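Local coordinates for protein aeromonas extracellular serine protease (Aeromonas sobria, PDB 3WQB) that cleaves peptide bonds after paired basic residues, one of them lysine, as a calcium-binding secreted serine protease with a subtilisin domain and a P-domain, at residues N218-I223 against K238-N243; L230-N235 against R559-L564. The protein carries 1 engineered substitution. One frame throughout, in Å; residues are numbered along the deposited sequence.

Contact 1: N218-I223 against K238-N243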
ATOM      1  N   ASN A 218       3.425  -6.522   4.055  1.00  9.32           N
ATOM      2  CA  ASN A 218       4.221  -7.137   5.113  1.00  9.32           C
ATOM      3  C   ASN A 218       4.992  -8.327   4.578  1.00  9.58           C
ATOM      4  O   ASN A 218       5.098  -9.351   5.260  1.00 10.65           O
ATOM      5  CB  ASN A 218       3.307  -7.625   6.244  1.00  9.59           C
ATOM      6  CG  ASN A 218       2.497  -6.515   6.861  1.00  9.87           C
ATOM      7  OD1 ASN A 218       2.879  -5.339   6.819  1.00 10.32           O
ATOM      8  ND2 ASN A 218       1.386  -6.884   7.464  1.00 13.93           N
ATOM      9  N   GLY A 219       5.546  -8.181   3.377  1.00  9.27           N
ATOM     10  CA  GLY A 219       6.151  -9.310   2.683  1.00 10.05           C
ATOM     11  C   GLY A 219       7.654  -9.291   2.553  1.00  9.81           C
ATOM     12  O   GLY A 219       8.183  -9.884   1.606  1.00 10.49           O
ATOM     13  N   PHE A 220       8.372  -8.655   3.478  1.00 10.01           N
ATOM     14  CA  PHE A 220       9.832  -8.768   3.391  1.00 10.23           C
ATOM     15  C   PHE A 220      10.301 -10.219   3.330  1.00 10.60           C
ATOM     16  O   PHE A 220      11.206 -10.531   2.576  1.00 10.81           O
ATOM     17  CB  PHE A 220      10.575  -8.018   4.498  1.00 10.54           C
ATOM     18  CG  PHE A 220      11.967  -7.638   4.097  1.00 10.79           C
ATOM     19  CD1 PHE A 220      13.026  -8.542   4.243  1.00 11.86           C
ATOM     20  CD2 PHE A 220      12.220  -6.393   3.527  1.00 11.82           C
ATOM     21  CE1 PHE A 220      14.322  -8.201   3.829  1.00 12.44           C
ATOM     22  CE2 PHE A 220      13.503  -6.041   3.120  1.00 12.87           C
ATOM     23  CZ  PHE A 220      14.559  -6.949   3.271  1.00 12.72           C
ATOM     24  N   ASN A 221       9.636 -11.082   4.093  1.00 10.31           N
ATOM     25  CA  ASN A 221      10.038 -12.477   4.215  1.00 11.08           C
ATOM     26  C   ASN A 221       9.024 -13.478   3.660  1.00 11.75           C
ATOM     27  O   ASN A 221       9.402 -14.499   3.073  1.00 12.89           O
ATOM     28  CB  ASN A 221      10.336 -12.798   5.684  1.00 11.68           C
ATOM     29  CG  ASN A 221      11.413 -11.903   6.268  1.00 12.81           C
ATOM     30  OD1 ASN A 221      11.179 -11.171   7.237  1.00 16.09           O
ATOM     31  ND2 ASN A 221      12.595 -11.951   5.679  1.00 13.45           N
ATOM     32  N   LYS A 222       7.736 -13.201   3.855  1.00 12.21           N
ATOM     33  CA  LYS A 222       6.699 -14.148   3.461  1.00 12.80           C
ATOM     34  C   LYS A 222       5.485 -13.430   2.917  1.00 13.01           C
ATOM     35  O   LYS A 222       5.185 -12.301   3.318  1.00 13.21           O
ATOM     36  CB  LYS A 222       6.295 -15.067   4.633  1.00 13.72           C
ATOM     37  CG  LYS A 222       5.600 -14.381   5.799  1.00 16.01           C
ATOM     38  CD  LYS A 222       5.318 -15.385   6.907  1.00 19.13           C
ATOM     39  CE  LYS A 222       4.473 -14.784   8.033  1.00 22.37           C
ATOM     40  NZ  LYS A 222       4.278 -15.774   9.121  1.00 25.35           N
ATOM     41  N   ILE A 223       4.795 -14.092   1.996  1.00 12.83           N
ATOM     42  CA  ILE A 223       3.505 -13.621   1.516  1.00 13.77           C
ATOM     43  C   ILE A 223       2.468 -14.718   1.659  1.00 14.64           C
ATOM     44  O   ILE A 223       2.798 -15.910   1.700  1.00 14.36           O
ATOM     45  CB  ILE A 223       3.556 -13.105   0.053  1.00 13.34           C
ATOM     46  CG1 ILE A 223       4.020 -14.201  -0.922  1.00 14.72           C
ATOM     47  CG2 ILE A 223       4.437 -11.854  -0.035  1.00 14.43           C
ATOM     48  CD1 ILE A 223       3.580 -13.968  -2.363  1.00 16.74           C
ATOM     49  N   LYS A 238      19.592 -10.545   1.369  1.00 14.67           N
ATOM     50  CA  LYS A 238      18.481 -10.029   2.170  1.00 14.54           C
ATOM     51  C   LYS A 238      17.689  -8.947   1.421  1.00 13.63           C
ATOM     52  O   LYS A 238      17.597  -7.792   1.841  1.00 13.87           O
ATOM     53  CB  LYS A 238      18.985  -9.535   3.527  1.00 14.71           C
ATOM     54  CG  LYS A 238      19.585 -10.650   4.381  1.00 17.48           C
ATOM     55  CD  LYS A 238      20.231 -10.104   5.645  1.00 20.19           C
ATOM     56  CE  LYS A 238      20.823 -11.221   6.504  1.00 23.49           C
ATOM     57  NZ  LYS A 238      19.781 -12.033   7.177  1.00 26.76           N
ATOM     58  N   LEU A 239      17.118  -9.357   0.295  1.00 12.85           N
ATOM     59  CA  LEU A 239      16.219  -8.531  -0.505  1.00 12.45           C
ATOM     60  C   LEU A 239      14.782  -8.877  -0.150  1.00 12.13           C
ATOM     61  O   LEU A 239      14.490 -10.022   0.184  1.00 12.70           O
ATOM     62  CB  LEU A 239      16.457  -8.818  -1.985  1.00 12.43           C
ATOM     63  CG  LEU A 239      17.832  -8.388  -2.509  1.00 13.52           C
ATOM     64  CD1 LEU A 239      18.053  -8.863  -3.924  1.00 13.83           C
ATOM     65  CD2 LEU A 239      17.987  -6.880  -2.440  1.00 13.75           C
ATOM     66  N   PRO A 240      13.869  -7.898  -0.237  1.00 11.47           N
ATOM     67  CA  PRO A 240      12.483  -8.210   0.103  1.00 11.38           C
ATOM     68  C   PRO A 240      11.897  -9.262  -0.830  1.00 11.56           C
ATOM     69  O   PRO A 240      12.161  -9.257  -2.037  1.00 12.40           O
ATOM     70  CB  PRO A 240      11.771  -6.866  -0.107  1.00 11.09           C
ATOM     71  CG  PRO A 240      12.620  -6.159  -1.125  1.00 11.71           C
ATOM     72  CD  PRO A 240      14.021  -6.510  -0.714  1.00 12.16           C
ATOM     73  N   PHE A 241      11.095 -10.162  -0.278  1.00 11.07           N
ATOM     74  CA  PHE A 241      10.360 -11.084  -1.121  1.00 11.34           C
ATOM     75  C   PHE A 241       9.285 -10.282  -1.868  1.00 11.28           C
ATOM     76  O   PHE A 241       9.143 -10.383  -3.087  1.00 11.91           O
ATOM     77  CB  PHE A 241       9.782 -12.213  -0.259  1.00 11.50           C
ATOM     78  CG  PHE A 241       9.305 -13.424  -1.035  1.00 11.18           C
ATOM     79  CD1 PHE A 241       9.993 -13.896  -2.155  1.00 11.55           C
ATOM     80  CD2 PHE A 241       8.178 -14.122  -0.609  1.00 11.50           C
ATOM     81  CE1 PHE A 241       9.550 -15.038  -2.836  1.00 11.30           C
ATOM     82  CE2 PHE A 241       7.731 -15.258  -1.285  1.00 12.86           C
ATOM     83  CZ  PHE A 241       8.425 -15.720  -2.396  1.00 11.60           C
ATOM     84  N   GLU A 242       8.538  -9.468  -1.130  1.00 11.47           N
ATOM     85  CA  GLU A 242       7.591  -8.539  -1.729  1.00 11.66           C
ATOM     86  C   GLU A 242       8.185  -7.143  -1.847  1.00 11.76           C
ATOM     87  O   GLU A 242       8.307  -6.419  -0.863  1.00 12.46           O
ATOM     88  CB  GLU A 242       6.318  -8.505  -0.900  1.00 11.72           C
ATOM     89  CG  GLU A 242       5.222  -7.640  -1.459  1.00 12.53           C
ATOM     90  CD  GLU A 242       3.941  -7.881  -0.740  1.00 13.33           C
ATOM     91  OE1 GLU A 242       3.181  -8.764  -1.192  1.00 14.85           O
ATOM     92  OE2 GLU A 242       3.710  -7.219   0.293  1.00 14.66           O
ATOM     93  N   ASN A 243       8.582  -6.788  -3.060  1.00 11.02           N
ATOM     94  CA  ASN A 243       8.850  -5.408  -3.373  1.00 10.76           C
ATOM     95  C   ASN A 243       7.501  -4.703  -3.454  1.00 10.51           C
ATOM     96  O   ASN A 243       6.545  -5.257  -4.001  1.00 10.94           O
ATOM     97  CB  ASN A 243       9.602  -5.325  -4.693  1.00 11.00           C
ATOM     98  CG  ASN A 243      10.029  -3.927  -5.031  1.00  9.89           C
ATOM     99  OD1 ASN A 243       9.197  -3.078  -5.353  1.00 11.74           O
ATOM    100  ND2 ASN A 243      11.329  -3.675  -4.987  1.00 10.59           N
TER
HETATM  101  O   HOH W   1       2.182  -8.352   2.188  1.00 11.96           O
HETATM  102  O   HOH W   2      13.817 -11.547   2.302  1.00 13.74           O

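Contact 2: L230-N235 against R559-L564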
ATOM      1  N   LEU A 230       3.977 -18.457   1.211  1.00 15.03           N
ATOM      2  CA  LEU A 230       5.234 -18.672   0.495  1.00 14.22           C
ATOM      3  C   LEU A 230       6.365 -17.879   1.123  1.00 13.71           C
ATOM      4  O   LEU A 230       6.185 -16.724   1.507  1.00 13.47           O
ATOM      5  CB  LEU A 230       5.121 -18.263  -0.981  1.00 14.86           C
ATOM      6  CG  LEU A 230       4.065 -18.914  -1.868  1.00 16.02           C
ATOM      7  CD1 LEU A 230       2.729 -18.182  -1.721  1.00 18.39           C
ATOM      8  CD2 LEU A 230       4.543 -18.886  -3.326  1.00 17.83           C
ATOM      9  N   ASN A 231       7.539 -18.498   1.206  1.00 13.89           N
ATOM     10  CA  ASN A 231       8.758 -17.813   1.619  1.00 13.96           C
ATOM     11  C   ASN A 231       9.949 -18.516   0.993  1.00 14.13           C
ATOM     12  O   ASN A 231       9.879 -19.713   0.713  1.00 15.36           O
ATOM     13  CB  ASN A 231       8.900 -17.798   3.151  1.00 14.42           C
ATOM     14  CG  ASN A 231       9.178 -19.179   3.731  1.00 15.52           C
ATOM     15  OD1 ASN A 231       8.277 -19.999   3.878  1.00 17.12           O
ATOM     16  ND2 ASN A 231      10.435 -19.432   4.063  1.00 17.47           N
ATOM     17  N   ARG A 232      11.031 -17.776   0.772  1.00 14.18           N
ATOM     18  CA  ARG A 232      12.261 -18.361   0.256  1.00 14.36           C
ATOM     19  C   ARG A 232      12.947 -19.141   1.352  1.00 14.99           C
ATOM     20  O   ARG A 232      12.955 -18.736   2.512  1.00 14.73           O
ATOM     21  CB  ARG A 232      13.205 -17.286  -0.289  1.00 13.95           C
ATOM     22  CG  ARG A 232      12.614 -16.541  -1.472  1.00 14.15           C
ATOM     23  CD  ARG A 232      13.651 -15.747  -2.248  1.00 12.42           C
ATOM     24  NE  ARG A 232      13.091 -15.263  -3.513  1.00 11.71           N
ATOM     25  CZ  ARG A 232      12.942 -16.026  -4.595  1.00 11.39           C
ATOM     26  NH1 ARG A 232      13.340 -17.297  -4.578  1.00 12.95           N
ATOM     27  NH2 ARG A 232      12.417 -15.530  -5.704  1.00 12.81           N
ATOM     28  N   THR A 233      13.503 -20.282   0.974  1.00 16.21           N
ATOM     29  CA  THR A 233      14.378 -21.022   1.866  1.00 18.27           C
ATOM     30  C   THR A 233      15.792 -20.847   1.333  1.00 19.03           C
ATOM     31  O   THR A 233      15.982 -20.466   0.181  1.00 20.37           O
ATOM     32  CB  THR A 233      13.968 -22.506   1.972  1.00 18.46           C
ATOM     33  OG1 THR A 233      14.846 -23.180   2.886  1.00 21.23           O
ATOM     34  CG2 THR A 233      14.011 -23.199   0.623  1.00 18.92           C
ATOM     35  N   GLY A 234      16.780 -21.074   2.185  1.00 19.79           N
ATOM     36  CA  GLY A 234      18.160 -20.958   1.761  1.00 20.33           C
ATOM     37  C   GLY A 234      18.815 -19.705   2.283  1.00 21.00           C
ATOM     38  O   GLY A 234      18.286 -19.028   3.171  1.00 21.34           O
ATOM     39  N   ASN A 235      19.976 -19.400   1.717  1.00 21.30           N
ATOM     40  CA  ASN A 235      20.801 -18.300   2.190  1.00 21.71           C
ATOM     41  C   ASN A 235      21.027 -17.224   1.135  1.00 21.31           C
ATOM     42  O   ASN A 235      22.157 -16.783   0.905  1.00 22.12           O
ATOM     43  CB  ASN A 235      22.133 -18.829   2.725  1.00 22.10           C
ATOM     44  CG  ASN A 235      21.975 -19.622   4.016  1.00 23.01           C
ATOM     45  OD1 ASN A 235      21.020 -19.421   4.785  1.00 24.03           O
ATOM     46  ND2 ASN A 235      22.911 -20.539   4.261  1.00 22.07           N
ATOM     47  N   ARG A 559      16.887 -21.805  -7.087  1.00 16.58           N
ATOM     48  CA  ARG A 559      16.377 -21.319  -5.822  1.00 15.99           C
ATOM     49  C   ARG A 559      15.205 -22.174  -5.410  1.00 15.42           C
ATOM     50  O   ARG A 559      14.508 -22.742  -6.255  1.00 16.53           O
ATOM     51  CB  ARG A 559      15.910 -19.866  -5.952  1.00 15.31           C
ATOM     52  CG  ARG A 559      17.033 -18.867  -6.220  1.00 14.76           C
ATOM     53  CD  ARG A 559      16.514 -17.440  -6.202  1.00 14.20           C
ATOM     54  NE  ARG A 559      15.566 -17.159  -7.281  1.00 14.81           N
ATOM     55  CZ  ARG A 559      15.887 -16.755  -8.509  1.00 13.94           C
ATOM     56  NH1 ARG A 559      17.154 -16.571  -8.859  1.00 14.04           N
ATOM     57  NH2 ARG A 559      14.919 -16.523  -9.389  1.00 14.37           N
ATOM     58  N   GLN A 560      14.984 -22.258  -4.104  1.00 15.66           N
ATOM     59  CA  GLN A 560      13.834 -22.974  -3.595  1.00 15.98           C
ATOM     60  C   GLN A 560      12.933 -22.085  -2.752  1.00 15.21           C
ATOM     61  O   GLN A 560      13.396 -21.179  -2.053  1.00 14.64           O
ATOM     62  CB  GLN A 560      14.273 -24.200  -2.803  1.00 16.76           C
ATOM     63  CG  GLN A 560      14.897 -25.305  -3.654  1.00 19.83           C
ATOM     64  CD  GLN A 560      15.224 -26.509  -2.828  1.00 22.98           C
ATOM     65  OE1 GLN A 560      15.384 -26.397  -1.623  1.00 26.04           O
ATOM     66  NE2 GLN A 560      15.320 -27.669  -3.461  1.00 24.19           N
ATOM     67  N   VAL A 561      11.640 -22.372  -2.841  1.00 15.13           N
ATOM     68  CA  VAL A 561      10.615 -21.618  -2.147  1.00 15.78           C
ATOM     69  C   VAL A 561       9.741 -22.615  -1.398  1.00 15.92           C
ATOM     70  O   VAL A 561       9.323 -23.625  -1.964  1.00 16.44           O
ATOM     71  CB  VAL A 561       9.764 -20.807  -3.152  1.00 15.75           C
ATOM     72  CG1 VAL A 561       8.620 -20.080  -2.454  1.00 16.64           C
ATOM     73  CG2 VAL A 561      10.647 -19.810  -3.914  1.00 15.87           C
ATOM     74  N   SER A 562       9.482 -22.323  -0.130  1.00 16.36           N
ATOM     75  CA  SER A 562       8.624 -23.151   0.708  1.00 17.63           C
ATOM     76  C   SER A 562       7.171 -22.723   0.499  1.00 17.57           C
ATOM     77  O   SER A 562       6.840 -21.523   0.582  1.00 17.62           O
ATOM     78  CB  SER A 562       9.015 -23.002   2.187  1.00 17.79           C
ATOM     79  OG  SER A 562      10.410 -23.212   2.400  1.00 21.85           O
ATOM     80  N   LEU A 563       6.321 -23.702   0.212  1.00 17.67           N
ATOM     81  CA  LEU A 563       4.891 -23.505   0.032  1.00 18.25           C
ATOM     82  C   LEU A 563       4.143 -24.188   1.170  1.00 18.14           C
ATOM     83  O   LEU A 563       4.269 -25.402   1.361  1.00 18.80           O
ATOM     84  CB  LEU A 563       4.422 -24.094  -1.303  1.00 18.84           C
ATOM     85  CG  LEU A 563       5.194 -23.800  -2.588  1.00 20.76           C
ATOM     86  CD1 LEU A 563       4.774 -24.772  -3.671  1.00 22.87           C
ATOM     87  CD2 LEU A 563       4.927 -22.374  -3.015  1.00 21.84           C
ATOM     88  N   LEU A 564       3.373 -23.414   1.928  1.00 17.53           N
ATOM     89  CA  LEU A 564       2.551 -23.955   3.013  1.00 17.44           C
ATOM     90  C   LEU A 564       1.085 -23.896   2.648  1.00 17.76           C
ATOM     91  O   LEU A 564       0.552 -22.819   2.405  1.00 17.44           O
ATOM     92  CB  LEU A 564       2.793 -23.184   4.314  1.00 17.62           C
ATOM     93  CG  LEU A 564       1.874 -23.446   5.516  1.00 17.21           C
ATOM     94  CD1 LEU A 564       2.081 -24.859   6.058  1.00 18.23           C
ATOM     95  CD2 LEU A 564       2.129 -22.419   6.610  1.00 18.99           C
TER
HETATM   96  O   HOH W   3      14.817 -18.920  -2.766  1.00 14.49           O
HETATM   97  O   HOH W   4      17.042 -21.412  -2.311  1.00 20.59           O

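Contact 1: N218-I223 against K238-N243
Gly219 and Phe220 turn successive carbonyls onto successive amides of the loop 238-243. Glu242 N donates to Gly219 O at 2.8 Å, and Phe241 N to Phe220 O at 2.9 Å. Phe220 O takes a second hydrogen bond from a water that also donates to Leu239 O. In Phe220 chi1 (-155°) sets CG anti to the backbone N. The ring lies over Pro240, whose CA is 3.8 Å from the ring centroid in a CH-pi contact over the face; Arg267 adds a cation-pi contact. Ile223 packs its CG1 against Phe241 CE2 at 3.9 Å, and its CG2 lies 3.5 Å from Glu242 OE1. The buried carboxylate of Glu242 is well supplied: OE1 bonds to Ser181 OG, while OE2 bonds to Ser272 OG, itself hydrogen-bonded to Gly219 N, and to a water, 2.7 Å away, that also accepts from Asn218 N. Asn218 OD1 bonds to Thr335 N, next to Ala336, the engineered residue at a predicted charge-relay position, and Asn218 ND2 to the backbone of another protein chain. Serine hydroxyls and water would thus stabilise a buried negative charge, which through one water probably helps to hold the backbone of Asn218.

Contact 2: L230-N235 against R559-L564
An antiparallel strand pair joins the subtilisin domain to the P-domain here, strand 228-233 lying beside strand 559-565 in a sheet built from both. Asn231 and Ser562 form the hydrogen-bonded pair: Ser562 N gives a 2.8 Å bond to Asn231 O, and Asn231 N a longer one of 3.2 Å to Ser562 O. Thr233 N reaches Gln560 O at 3.2 Å, and beyond it a water bridges Thr233 O and Gln560 N. On the face carrying Leu230, Arg232, Val561 and Leu563, the two leucines lie side by side, CD2 to CD2 at 3.5 Å, with Leu563 also touching helix 512-520. The extended chain of Arg232 brings NH1 to within 3.5 Å of Arg559 NE, whose own chain bends at chi3 (-65°); the guanidinium planes stand 83° apart. Glu576 OE2 makes salt bridges to both of these nitrogens. A water at the guanidinium edge links Arg232 NH1 to Gln560 O, while Arg232 NE and NH2 donate to the carbonyls of Phe507 and Asn508. Arg559 NH1 makes a salt bridge with Asp488, a calcium ligand. The shared carboxylate probably offsets the repulsion between the two arginines, so that charge pairing reinforces the backbone bonds across the domain junction and ties it to the surroundings of a calcium site.

In the fold
The centres of the two contacts lie about 11 Å apart, and their segments alternate along the chain: 218-223, 230-235, 238-243, then 559-564 more than 300 residues later. Strands 222-225 and 228-233 are neighbours in a four-stranded antiparallel sheet, which the P-domain completes with strands 559-565 and 571-576. Ile223 O and Leu230 N, 2.8 Å apart, probably form a hydrogen bond directly between the contacts. Phe241 CE2 packs 3.5 Å from Leu230 O. Contact 1 thus ties the edge strand 222-225 of this sheet, and Asn218 near the predicted charge relay, to loop 238-243 of the subtilisin domain, whereas contact 2 carries the sheet across into the P-domain, giving a continuous structural connection from one domain to the other.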